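Local atomic coordinates of NigD-like protein (PDB entry 3K6O), a protein that is of unknown function but belongs to the NigD-like family, with an N-terminal OB domain and a C-terminal beta-sandwich domain. Residues 112-116 / 177-181; 59-63 / 215-220; 18-22 / 33-37; 109-113 / 211-215. All coordinates share one frame. Numbering follows the deposited sequence.

Contact 1 of 4, residues 112-116 / 177-181; sequences WPSDD and YSPEN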
# COMPACT_ATOMS: atom_id res chain seq x y z
N TRP A 112 0.98 0.89 7.19
CA TRP A 112 2.36 1.31 7.35
C TRP A 112 2.84 2.04 6.10
O TRP A 112 2.43 1.70 4.99
CB TRP A 112 3.27 0.11 7.65
CG TRP A 112 3.63 -0.74 6.46
CD1 TRP A 112 4.79 -0.74 5.80
CD2 TRP A 112 2.80 -1.72 5.82
NE1 TRP A 112 4.77 -1.68 4.80
CE2 TRP A 112 3.55 -2.28 4.79
CE3 TRP A 112 1.50 -2.18 6.04
CZ2 TRP A 112 3.03 -3.27 3.94
CZ3 TRP A 112 0.99 -3.19 5.20
CH2 TRP A 112 1.76 -3.73 4.17
N PRO A 113 3.70 3.04 6.28
CA PRO A 113 4.35 3.66 5.14
C PRO A 113 5.61 2.92 4.75
O PRO A 113 6.27 2.33 5.59
CB PRO A 113 4.73 5.05 5.68
CG PRO A 113 5.01 4.82 7.13
CD PRO A 113 4.09 3.67 7.56
N SER A 114 5.92 2.99 3.47
CA SER A 114 7.20 2.62 2.92
C SER A 114 7.74 3.88 2.23
O SER A 114 7.10 4.93 2.26
CB SER A 114 7.00 1.52 1.89
OG SER A 114 6.15 1.99 0.85
N ASP A 115 8.87 3.76 1.54
CA ASP A 115 9.49 4.91 0.89
C ASP A 115 8.54 5.59 -0.06
O ASP A 115 8.59 6.80 -0.18
CB ASP A 115 10.79 4.54 0.14
CG ASP A 115 11.71 5.78 -0.15
OD1 ASP A 115 11.99 6.59 0.78
OD2 ASP A 115 12.16 5.95 -1.33
N ASP A 116 7.70 4.82 -0.76
CA ASP A 116 6.88 5.39 -1.82
C ASP A 116 5.40 5.35 -1.54
O ASP A 116 4.66 6.06 -2.22
CB ASP A 116 7.08 4.71 -3.19
CG ASP A 116 8.49 4.83 -3.72
OD1 ASP A 116 9.18 5.86 -3.54
OD2 ASP A 116 8.90 3.85 -4.37
N TYR A 177 4.46 13.68 0.15
CA TYR A 177 4.28 13.35 1.57
C TYR A 177 5.15 12.15 2.04
O TYR A 177 5.02 11.69 3.17
CB TYR A 177 2.81 13.10 1.84
CG TYR A 177 1.98 14.32 1.56
CD1 TYR A 177 1.89 15.33 2.47
CD2 TYR A 177 1.32 14.47 0.33
CE1 TYR A 177 1.17 16.49 2.21
CE2 TYR A 177 0.60 15.61 0.04
CZ TYR A 177 0.52 16.60 0.99
OH TYR A 177 -0.17 17.70 0.70
N SER A 178 6.05 11.68 1.17
CA SER A 178 6.85 10.51 1.46
C SER A 178 8.13 10.86 2.22
O SER A 178 8.50 12.04 2.33
CB SER A 178 7.19 9.80 0.16
OG SER A 178 8.34 10.33 -0.36
N PRO A 179 8.85 9.83 2.69
CA PRO A 179 10.07 10.07 3.42
C PRO A 179 11.21 10.63 2.60
O PRO A 179 12.22 11.06 3.15
CB PRO A 179 10.45 8.70 3.98
CG PRO A 179 9.42 7.79 3.65
CD PRO A 179 8.38 8.44 2.83
N GLU A 180 11.06 10.64 1.30
CA GLU A 180 12.01 11.33 0.42
C GLU A 180 11.88 12.84 0.49
O GLU A 180 12.77 13.50 0.01
CB GLU A 180 11.77 10.90 -1.00
CG GLU A 180 11.92 9.41 -1.20
CD GLU A 180 13.34 9.02 -1.46
OE1 GLU A 180 14.30 9.77 -1.08
OE2 GLU A 180 13.49 7.94 -2.06
N ASN A 181 10.78 13.38 1.04
CA ASN A 181 10.73 14.78 1.37
C ASN A 181 11.53 15.06 2.65
O ASN A 181 11.12 14.68 3.74
CB ASN A 181 9.29 15.25 1.53
CG ASN A 181 9.18 16.73 1.74
OD1 ASN A 181 10.14 17.41 2.14
ND2 ASN A 181 7.98 17.26 1.48
O HOH W 1 8.22 8.61 -2.84
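Asp115 and Glu180 bring two carboxylates together where the connection between strands 107-113 and 117-125 meets the loop between strands 165-173 and 186-191 in the C-terminal beta sandwich. Asp115 (chi1 t) has its CA-to-CB bond sideways to 177-181, yet its carboxylate swings closer; Glu180, with chi1 and chi2 both m, folds over, leaving Asp115 OD2 2.5 Å from Glu180 OE2. Near this pair, Asp115 O lies 3.3 Å from Ser178 CB and 3.4 Å from Pro179 CD. Ser178 to Asn181 form a type I turn, closed by Asn181 N to Ser178 O (2.9 Å). Ser178 is p, so its OG accepts from Glu180 N at 3.2 Å, an ST turn. Ser178 OG is also 3.0 Å from water 1, which donates to Asp116 OD1 at 3.0 Å; the m rotamer of Asp116 brings its carboxylate back toward the loop. Ser114, also p, turns its OG to Tyr117 N instead. Two charged carboxylates this close would repel, so one acid probably holds a proton and donates it.

Contact 2 of 4, residues 59-63 / 215-220; sequences IFGNY and FNPLDL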
# COMPACT_ATOMS: atom_id res chain seq x y z
N ILE A 59 2.46 -5.55 -6.24
CA ILE A 59 1.99 -6.87 -5.83
C ILE A 59 2.23 -7.17 -4.34
O ILE A 59 3.14 -6.62 -3.72
CB ILE A 59 2.64 -8.00 -6.70
CG1 ILE A 59 4.14 -8.16 -6.43
CG2 ILE A 59 2.41 -7.69 -8.16
CD1 ILE A 59 4.79 -9.36 -7.15
N PHE A 60 1.42 -8.08 -3.81
CA PHE A 60 1.65 -8.69 -2.51
C PHE A 60 2.02 -10.13 -2.87
O PHE A 60 1.18 -10.90 -3.37
CB PHE A 60 0.38 -8.57 -1.66
CG PHE A 60 0.52 -8.99 -0.23
CD1 PHE A 60 1.55 -8.51 0.57
CD2 PHE A 60 -0.42 -9.81 0.35
CE1 PHE A 60 1.65 -8.89 1.92
CE2 PHE A 60 -0.32 -10.19 1.69
CZ PHE A 60 0.69 -9.72 2.47
N GLY A 61 3.28 -10.47 -2.67
CA GLY A 61 3.82 -11.67 -3.27
C GLY A 61 4.41 -12.67 -2.31
O GLY A 61 4.64 -12.37 -1.15
N ASN A 62 4.64 -13.88 -2.84
CA ASN A 62 5.24 -15.00 -2.15
C ASN A 62 6.54 -15.39 -2.87
O ASN A 62 6.49 -15.93 -3.95
CB ASN A 62 4.24 -16.17 -2.15
CG ASN A 62 4.76 -17.39 -1.46
OD1 ASN A 62 5.97 -17.61 -1.35
ND2 ASN A 62 3.84 -18.23 -1.00
N TYR A 63 7.69 -15.12 -2.24
CA TYR A 63 9.01 -15.33 -2.84
C TYR A 63 9.82 -16.34 -2.07
O TYR A 63 9.68 -16.47 -0.86
CB TYR A 63 9.80 -13.99 -2.87
CG TYR A 63 8.92 -12.79 -3.09
CD1 TYR A 63 8.22 -12.63 -4.29
CD2 TYR A 63 8.76 -11.83 -2.11
CE1 TYR A 63 7.37 -11.55 -4.51
CE2 TYR A 63 7.90 -10.71 -2.31
CZ TYR A 63 7.21 -10.60 -3.52
OH TYR A 63 6.36 -9.56 -3.75
N PHE A 215 3.92 -10.92 7.49
CA PHE A 215 2.74 -11.58 6.89
C PHE A 215 3.00 -13.05 6.67
O PHE A 215 4.15 -13.47 6.64
CB PHE A 215 2.37 -10.94 5.55
CG PHE A 215 1.98 -9.50 5.66
CD1 PHE A 215 0.76 -9.14 6.22
CD2 PHE A 215 2.81 -8.49 5.16
CE1 PHE A 215 0.39 -7.80 6.32
CE2 PHE A 215 2.45 -7.17 5.27
CZ PHE A 215 1.24 -6.83 5.84
N ASN A 216 1.94 -13.82 6.47
CA ASN A 216 2.11 -15.22 6.07
C ASN A 216 1.20 -15.62 4.89
O ASN A 216 0.42 -14.79 4.41
CB ASN A 216 1.97 -16.15 7.28
CG ASN A 216 0.72 -15.92 8.05
OD1 ASN A 216 -0.37 -15.75 7.49
ND2 ASN A 216 0.85 -15.93 9.38
N PRO A 217 1.33 -16.85 4.38
CA PRO A 217 0.55 -17.24 3.20
C PRO A 217 -0.97 -17.05 3.30
O PRO A 217 -1.61 -16.72 2.31
CB PRO A 217 0.91 -18.72 3.04
CG PRO A 217 2.34 -18.77 3.51
CD PRO A 217 2.33 -17.88 4.72
N LEU A 218 -1.54 -17.26 4.48
CA LEU A 218 -2.98 -17.07 4.64
C LEU A 218 -3.34 -15.64 4.33
O LEU A 218 -4.39 -15.38 3.72
CB LEU A 218 -3.45 -17.46 6.06
CG LEU A 218 -4.98 -17.46 6.29
CD1 LEU A 218 -5.73 -18.38 5.29
CD2 LEU A 218 -5.29 -17.87 7.73
N ASP A 219 -2.46 -14.71 4.71
CA ASP A 219 -2.71 -13.27 4.49
C ASP A 219 -2.87 -13.02 3.00
O ASP A 219 -3.77 -12.30 2.57
CB ASP A 219 -1.58 -12.39 5.04
CG ASP A 219 -1.51 -12.40 6.56
OD1 ASP A 219 -2.57 -12.37 7.22
OD2 ASP A 219 -0.38 -12.44 7.09
N LEU A 220 -2.00 -13.64 2.21
CA LEU A 220 -2.09 -13.54 0.76
C LEU A 220 -3.30 -14.32 0.21
O LEU A 220 -4.05 -13.78 -0.60
CB LEU A 220 -0.79 -14.03 0.12
CG LEU A 220 -0.80 -14.23 -1.40
CD1 LEU A 220 -1.16 -12.95 -2.11
CD2 LEU A 220 0.54 -14.73 -1.87
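Phe215 opens the second segment by offering a ring face to strand 59-63. The edge of Phe60 points into it in a T-shaped pair, with centroids 4.9 Å apart, planes at 88° and Phe60 CZ 3.4 Å from Phe215 CG. Asn216 follows at the N-cap of the short helix, and its backbone N donates to Asp219 OD2 at 2.8 Å, tying the helix's first turn to the residue before it. Pro217 begins the helix at the level of Asn62, their CA atoms 7.5 Å apart. Asp219 then lays its CB 4.2 Å from Phe60 CE2, while its OD1 makes a salt bridge with Arg121. Leu220 (chi1 t, chi2 p) reaches the strand itself: its CD1 lies 3.4 Å from Phe60 O and 4.1 Å from Phe60 CD2, and its CD2 is 4.0 Å from Asn62 CB. The amide of Asn62 is engaged elsewhere, with Asn80. Leu220 of helix 217-221 and Phe215 just before it thus pack on strand 58-66 of the OB domain. That strand runs between 16-23 and 75-93: Phe60 also touches Ile17 and Met19 of the former and Val85 of the latter, which Leu220 meets at Thr83.

Contact 3 of 4, residues 18-22 / 33-37; sequences AMATV and LVLDN
Strand 18-22 and the start of 33-37 are extended and run antiparallel as the arms of a beta hairpin, end-to-end directions 135° apart. Thr21 and Val34 form a hydrogen-bonded pair, CA atoms 5.2 Å apart: Thr21 N to Val34 O 3.0 Å, Val34 N to Thr21 O 2.8 Å. Val22 and Leu33 form a non-hydrogen-bonded pair (CA to CA 4.6 Å); Ala20 CA lies 4.6 Å from Leu35 CA. Water 2 bridges Asp36 N (3.0 Å) and Met19 O (2.8 Å). Val22 (t) and Leu33 (m, t) share one face, with Val22 CG2 3.8 Å from Leu33 CD2 and Ala20 CB 4.2 Å from Leu33 CB. The end of Met19 (m, m, m) leads away from 33-37, but Met19 O lies 3.4 Å from Leu35 CD2 and Met19 CB 3.8 Å from Asp36 OD2. Thr21 (m) and Val34 (t) share the other face, where water 3 joins Thr21 OG1 (3.0 Å), Val34 O (2.8 Å) and Asp36 OD1 (2.6 Å). Asp36 OD2 forms a salt bridge with Arg58. Strand 16-23 of the curled OB sheet borders 58-66 through backbone hydrogen bonds of Ala18 with Gly61 and Ala20 with Ile59; strand 32-34 borders 40-43.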
# COMPACT_ATOMS: atom_id res chain seq x y z
N ALA A 18 5.69 -10.62 0.98
CA ALA A 18 5.93 -9.17 1.05
C ALA A 18 5.49 -8.40 -0.19
O ALA A 18 5.32 -8.97 -1.27
CB ALA A 18 7.40 -8.86 1.37
N MSE A 19 5.32 -7.09 -0.01
CA MSE A 19 5.02 -6.19 -1.10
C MSE A 19 6.20 -6.08 -2.06
O MSE A 19 7.37 -6.31 -1.69
CB MSE A 19 4.71 -4.79 -0.57
CG MSE A 19 3.52 -4.71 0.37
SE MSE A 19 1.86 -4.83 -0.60
CE MSE A 19 2.08 -3.70 -2.02
N ALA A 20 5.89 -5.75 -3.31
CA ALA A 20 6.89 -5.39 -4.26
C ALA A 20 6.29 -4.55 -5.37
O ALA A 20 5.08 -4.53 -5.58
CB ALA A 20 7.57 -6.66 -4.84
N THR A 21 7.14 -3.84 -6.08
CA THR A 21 6.71 -3.07 -7.22
C THR A 21 7.44 -3.62 -8.41
O THR A 21 8.63 -3.83 -8.36
CB THR A 21 7.01 -1.56 -7.06
OG1 THR A 21 6.51 -1.10 -5.79
CG2 THR A 21 6.32 -0.74 -8.18
N VAL A 22 6.71 -3.87 -9.47
CA VAL A 22 7.26 -4.31 -10.72
C VAL A 22 8.01 -3.15 -11.37
O VAL A 22 7.54 -2.02 -11.38
CB VAL A 22 6.13 -4.81 -11.66
CG1 VAL A 22 6.70 -5.24 -13.04
CG2 VAL A 22 5.34 -5.94 -11.01
N LEU A 33 11.26 -7.35 -9.88
CA LEU A 33 10.54 -6.88 -8.72
C LEU A 33 11.48 -6.03 -7.85
O LEU A 33 12.68 -6.33 -7.76
CB LEU A 33 10.02 -8.04 -7.93
CG LEU A 33 9.10 -8.95 -8.72
CD1 LEU A 33 8.69 -10.10 -7.82
CD2 LEU A 33 7.89 -8.18 -9.25
N VAL A 34 10.94 -4.97 -7.25
CA VAL A 34 11.71 -4.15 -6.33
C VAL A 34 11.01 -4.21 -4.99
O VAL A 34 9.85 -3.85 -4.90
CB VAL A 34 11.81 -2.70 -6.84
CG1 VAL A 34 12.61 -1.77 -5.86
CG2 VAL A 34 12.42 -2.69 -8.28
N LEU A 35 11.69 -4.70 -3.96
CA LEU A 35 11.16 -4.68 -2.60
C LEU A 35 11.13 -3.24 -2.09
O LEU A 35 11.77 -2.36 -2.68
CB LEU A 35 12.01 -5.57 -1.67
CG LEU A 35 11.97 -7.07 -1.89
CD1 LEU A 35 12.93 -7.82 -0.90
CD2 LEU A 35 10.51 -7.56 -1.75
N ASP A 36 10.37 -2.98 -1.03
CA ASP A 36 10.22 -1.61 -0.56
C ASP A 36 11.54 -1.09 0.06
O ASP A 36 11.78 0.11 0.12
CB ASP A 36 9.04 -1.48 0.42
CG ASP A 36 7.68 -1.51 -0.27
OD1 ASP A 36 7.68 -1.38 -1.52
OD2 ASP A 36 6.62 -1.65 0.39
N ASN A 37 12.40 -1.99 0.51
CA ASN A 37 13.75 -1.59 0.95
C ASN A 37 14.71 -1.32 -0.20
O ASN A 37 15.94 -1.15 0.02
CB ASN A 37 14.36 -2.64 1.87
CG ASN A 37 14.76 -3.90 1.16
OD1 ASN A 37 14.60 -4.05 -0.06
ND2 ASN A 37 15.27 -4.84 1.93
O HOH W 2 8.80 -5.11 0.37
O HOH W 3 8.81 -1.43 -3.88

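Contact 4 of 4, residues 109-113 / 211-215; sequences KDMWP and DVPGF
Trp112, Pro213 and Phe215 bury the most surface where residues 110-113 meet segment 211-215. The strand is extended, Trp112 at phi/psi -157/145, and so are Val212 (-79/122), Pro213 (-71/151) and Gly214 (-79/140); the end-to-end directions differ by 133°. Asp110 lies level with Pro213 (CA to CA 7.4 Å) and Trp112 with Asp211 (6.0 Å). Trp112, chi1 78° (p) and chi2 103°, lays one indole face against the loop. Pro213, C-gamma endo, places CD 3.7 Å from the centroid of the Trp112 six-membered ring, and Val212 CA lies 4.3 Å from that of the five-membered ring, both CH-pi contacts; Val212 CG2 is 3.9 Å from Trp112 CD1. Pro213 CB is 3.5 Å from Asp110 OD1. Phe215 (m) meets two residues with its ring edge: Phe215 CZ is 3.6 Å from Trp112 CH2, the rings oblique at 48°, and Phe215 CE1 3.7 Å from Asp110 OD2. The backbone O of Asp211 lies 3.4 Å from Trp112 CB; its side chain (m) puts OD2 4.1 Å from Pro113 CD. Water 4 donates to Asp211 O (2.4 Å) and Met111 O (3.3 Å). Lys109 and Asp110 face Arg121 in a classic beta bulge, and Asp110 OD2 salt-bridges it. Strand 107-113 pairs with 117-125; the CA-to-CB bond of Met111 points away from the loop and its side chain touches strands 186-191 and 199-204, while Trp112 touches Met19 of OB strand 16-23.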
# COMPACT_ATOMS: atom_id res chain seq x y z
N LYS A 109 -6.83 -3.39 9.35
CA LYS A 109 -6.05 -4.53 9.85
C LYS A 109 -4.54 -4.23 9.87
O LYS A 109 -3.85 -4.64 10.78
CB LYS A 109 -6.35 -5.79 9.03
CG LYS A 109 -7.72 -6.39 9.29
CD LYS A 109 -7.76 -7.89 9.04
CE LYS A 109 -8.95 -8.53 9.73
NZ LYS A 109 -9.15 -9.97 9.34
N ASP A 110 -4.02 -3.54 8.86
CA ASP A 110 -2.62 -3.08 8.88
C ASP A 110 -2.49 -1.73 8.20
O ASP A 110 -3.19 -1.46 7.24
CB ASP A 110 -1.71 -4.07 8.14
CG ASP A 110 -1.58 -5.37 8.85
OD1 ASP A 110 -0.80 -5.43 9.82
OD2 ASP A 110 -2.26 -6.33 8.46
N MSE A 111 -1.62 -0.87 8.71
CA MSE A 111 -1.22 0.31 7.98
C MSE A 111 0.22 0.65 8.26
O MSE A 111 0.62 0.74 9.40
CB MSE A 111 -2.10 1.51 8.33
CG MSE A 111 -1.65 2.83 7.56
SE MSE A 111 -2.55 4.37 8.40
CE MSE A 111 -4.28 3.80 7.90
N TRP A 112 0.98 0.89 7.19
CA TRP A 112 2.36 1.31 7.35
C TRP A 112 2.84 2.04 6.10
O TRP A 112 2.43 1.70 4.99
CB TRP A 112 3.27 0.11 7.65
CG TRP A 112 3.63 -0.74 6.46
CD1 TRP A 112 4.79 -0.74 5.80
CD2 TRP A 112 2.80 -1.72 5.82
NE1 TRP A 112 4.77 -1.68 4.80
CE2 TRP A 112 3.55 -2.28 4.79
CE3 TRP A 112 1.50 -2.18 6.04
CZ2 TRP A 112 3.03 -3.27 3.94
CZ3 TRP A 112 0.99 -3.19 5.20
CH2 TRP A 112 1.76 -3.73 4.17
N PRO A 113 3.70 3.04 6.28
CA PRO A 113 4.35 3.66 5.14
C PRO A 113 5.61 2.92 4.75
O PRO A 113 6.27 2.33 5.59
CB PRO A 113 4.73 5.05 5.68
CG PRO A 113 5.01 4.82 7.13
CD PRO A 113 4.09 3.67 7.56
N ASP A 211 8.34 -0.49 11.15
CA ASP A 211 6.93 -0.31 10.95
C ASP A 211 6.29 -1.43 10.11
O ASP A 211 5.06 -1.53 10.08
CB ASP A 211 6.66 1.01 10.21
CG ASP A 211 7.03 2.25 11.01
OD1 ASP A 211 7.22 2.19 12.24
OD2 ASP A 211 7.09 3.31 10.37
N VAL A 212 7.09 -2.24 9.40
CA VAL A 212 6.56 -3.18 8.41
C VAL A 212 6.01 -4.42 9.14
O VAL A 212 6.73 -5.06 9.87
CB VAL A 212 7.65 -3.60 7.36
CG1 VAL A 212 7.08 -4.59 6.35
CG2 VAL A 212 8.23 -2.33 6.65
N PRO A 213 4.70 -4.74 8.95
CA PRO A 213 4.18 -5.95 9.60
C PRO A 213 4.73 -7.22 8.97
O PRO A 213 5.07 -7.20 7.81
CB PRO A 213 2.65 -5.84 9.39
CG PRO A 213 2.42 -4.65 8.60
CD PRO A 213 3.70 -4.10 8.10
N GLY A 214 4.83 -8.29 9.74
CA GLY A 214 5.10 -9.63 9.19
C GLY A 214 3.82 -10.24 8.62
O GLY A 214 2.74 -10.07 9.18
N PHE A 215 3.92 -10.92 7.49
CA PHE A 215 2.74 -11.58 6.89
C PHE A 215 3.00 -13.05 6.67
O PHE A 215 4.15 -13.47 6.64
CB PHE A 215 2.37 -10.94 5.55
CG PHE A 215 1.98 -9.50 5.66
CD1 PHE A 215 0.76 -9.14 6.22
CD2 PHE A 215 2.81 -8.49 5.16
CE1 PHE A 215 0.39 -7.80 6.32
CE2 PHE A 215 2.45 -7.17 5.27
CZ PHE A 215 1.24 -6.83 5.84
O HOH W 4 3.07 -0.56 11.10

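In the fold
Trp112 and Phe215 connect all four contacts across the junction of the two domains. Contacts 1 and 4 share Trp112 and Pro113 on strand 107-113, their centres about 14 Å apart; contacts 2 and 4 share Phe215, about 12 Å apart between centres, so 211-220 passes from the sandwich strand to the OB sheet. Contacts 2 and 3 lie on the adjacent strands 58-66 and 16-23, where Ile59 N stands 2.9 Å from Ala20 O. Contact 3 approaches the sandwich side twice: Met19 CG lies 3.9 Å from Trp112 CZ2, and Asp36 OD2 3.5 Å from Ser114 CB. Contacts 1 and 2 have centres about 22 Å apart, on opposite sides of the chain's centre.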